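Local coordinates for protein ribose 5-phosphate isomerase (Giardia lamblia, PDB 3S5P) that probably interconverts ribose 5-phosphate and ribulose 5-phosphate in the pentose phosphate pathway, as an RpiB-type sugar-phosphate isomerase, at residues D80-V85 with A122-L127. Sequence-based numbering, arbitrary orientation.
Sequences DCCILV and ANALAL
With chi1 at -45°, I83 holds CG2 anti to its backbone N and CG1 beside that N; the second torsion then carries CD1 over to L125, whose CB it meets at 3.8 Å. CG2 serves the other neighbour, lying 4.1 Å from CD1 of L127, and these two side chains run alongside each other in the same direction. I83 thus touches both L125 and L127, the two residues of the partner strand on its face. On the reverse face C82 turns SG between its own N and carbonyl carbon, and the sulfur rests 3.6 Å from CB of A124.

The backbones supply the regular part of the join. Residues 81-85 and 124-127 run parallel, their axes 12° apart and 4.7 Å at closest approach. Four hydrogen bonds weave between them: C82 N to N123 O, L125 N to C82 O, L84 N to L125 O at 2.8 Å, and L127 N to L84 O. The one from L84 is nearly collinear with the acceptor carbonyl (176° at O), whereas that from C82 meets its acceptor tilted from the carbonyl plane. CA-H groups add weaker contacts, including A124 CA to C82 O at 3.2 Å.

N123 begins the pairing through its backbone O, while its side-chain carboxamide is held through OD1 by R103 N and through ND2 by G101 O, just before strand 124-128. Helix 134-146 covers the face of I83 and L125 through L141 and F144. Strand 23-28 pairs with the far edge of 81-86, the central strand of a five-stranded parallel sheet, and 124-128 lies between 81-86 and 104-106. The order 2-1-3-5-4 belongs to the Rossmann-like alpha/beta fold of the RpiB/LacAB family.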
loop_
_atom_site.group_PDB
_atom_site.type_symbol
_atom_site.label_atom_id
_atom_site.label_comp_id
_atom_site.label_asym_id
_atom_site.label_seq_id
_atom_site.Cartn_x
_atom_site.Cartn_y
_atom_site.Cartn_z
ATOM N N ASP A 80 -13.721 -3.041 -14.362
ATOM C CA ASP A 80 -13.222 -4.235 -13.648
ATOM C C ASP A 80 -12.255 -3.804 -12.566
ATOM O O ASP A 80 -12.247 -4.367 -11.485
ATOM C CB ASP A 80 -12.558 -5.226 -14.605
ATOM C CG ASP A 80 -13.559 -5.861 -15.565
ATOM O OD1 ASP A 80 -14.428 -6.640 -15.099
ATOM O OD2 ASP A 80 -13.485 -5.589 -16.784
ATOM N N CYS A 81 -11.446 -2.790 -12.866
ATOM C CA CYS A 81 -10.492 -2.229 -11.879
ATOM C C CYS A 81 -10.245 -0.783 -12.245
ATOM O O CYS A 81 -10.660 -0.341 -13.338
ATOM C CB CYS A 81 -9.166 -2.978 -11.898
ATOM S SG CYS A 81 -8.386 -2.926 -13.538
ATOM N N CYS A 82 -9.574 -0.059 -11.346
ATOM C CA CYS A 82 -9.221 1.331 -11.609
ATOM C C CYS A 82 -7.762 1.586 -11.309
ATOM O O CYS A 82 -7.186 1.011 -10.374
ATOM C CB CYS A 82 -10.123 2.306 -10.852
ATOM S SG CYS A 82 -9.950 2.248 -9.045
ATOM N N ILE A 83 -7.141 2.417 -12.139
ATOM C CA ILE A 83 -5.735 2.755 -11.976
ATOM C C ILE A 83 -5.681 4.209 -11.540
ATOM O O ILE A 83 -6.262 5.054 -12.189
ATOM C CB ILE A 83 -4.963 2.612 -13.294
ATOM C CG1 ILE A 83 -5.331 1.294 -13.989
ATOM C CG2 ILE A 83 -3.421 2.833 -13.054
ATOM C CD1 ILE A 83 -5.110 -0.001 -13.098
ATOM N N LEU A 84 -4.963 4.479 -10.451
ATOM C CA LEU A 84 -4.930 5.793 -9.873
ATOM C C LEU A 84 -3.508 6.358 -9.798
ATOM O O LEU A 84 -2.683 5.898 -9.011
ATOM C CB LEU A 84 -5.570 5.740 -8.496
ATOM C CG LEU A 84 -6.979 5.182 -8.380
ATOM C CD1 LEU A 84 -7.256 4.946 -6.918
ATOM C CD2 LEU A 84 -8.018 6.109 -8.999
ATOM N N VAL A 85 -3.241 7.356 -10.642
ATOM C CA VAL A 85 -1.952 8.043 -10.702
ATOM C C VAL A 85 -1.959 9.239 -9.752
ATOM O O VAL A 85 -2.738 10.186 -9.883
ATOM C CB VAL A 85 -1.624 8.462 -12.144
ATOM C CG1 VAL A 85 -0.190 9.003 -12.263
ATOM C CG2 VAL A 85 -1.841 7.259 -13.093
ATOM N N ALA A 122 -6.755 -7.227 -5.398
ATOM C CA ALA A 122 -6.828 -5.791 -5.540
ATOM C C ALA A 122 -7.654 -5.478 -6.785
ATOM O O ALA A 122 -7.522 -6.153 -7.793
ATOM C CB ALA A 122 -5.451 -5.175 -5.636
ATOM N N ASN A 123 -8.532 -4.485 -6.682
ATOM C CA ASN A 123 -9.251 -3.987 -7.834
ATOM C C ASN A 123 -8.909 -2.516 -8.098
ATOM O O ASN A 123 -9.552 -1.876 -8.898
ATOM C CB ASN A 123 -10.792 -4.187 -7.667
ATOM C CG ASN A 123 -11.311 -3.687 -6.333
ATOM O OD1 ASN A 123 -10.591 -3.037 -5.583
ATOM N ND2 ASN A 123 -12.565 -3.988 -6.029
ATOM N N ALA A 124 -7.923 -1.975 -7.377
ATOM C CA ALA A 124 -7.427 -0.625 -7.633
ATOM C C ALA A 124 -5.925 -0.679 -7.550
ATOM O O ALA A 124 -5.376 -1.338 -6.666
ATOM C CB ALA A 124 -7.981 0.367 -6.620
ATOM N N LEU A 125 -5.250 -0.023 -8.486
ATOM C CA LEU A 125 -3.809 0.074 -8.438
ATOM C C LEU A 125 -3.472 1.544 -8.199
ATOM O O LEU A 125 -3.966 2.414 -8.927
ATOM C CB LEU A 125 -3.219 -0.384 -9.778
ATOM C CG LEU A 125 -1.704 -0.182 -9.983
ATOM C CD1 LEU A 125 -0.896 -1.026 -8.981
ATOM C CD2 LEU A 125 -1.274 -0.518 -11.413
ATOM N N ALA A 126 -2.649 1.827 -7.194
ATOM C CA ALA A 126 -2.139 3.183 -6.999
ATOM C C ALA A 126 -0.715 3.273 -7.485
ATOM O O ALA A 126 0.104 2.416 -7.159
ATOM C CB ALA A 126 -2.217 3.592 -5.547
ATOM N N LEU A 127 -0.418 4.309 -8.265
ATOM C CA LEU A 127 0.942 4.568 -8.697
ATOM C C LEU A 127 1.399 5.988 -8.318
ATOM O O LEU A 127 0.627 6.927 -8.372
ATOM C CB LEU A 127 1.062 4.369 -10.201
ATOM C CG LEU A 127 0.820 2.963 -10.754
ATOM C CD1 LEU A 127 0.593 3.052 -12.225
ATOM C CD2 LEU A 127 2.011 2.018 -10.428
#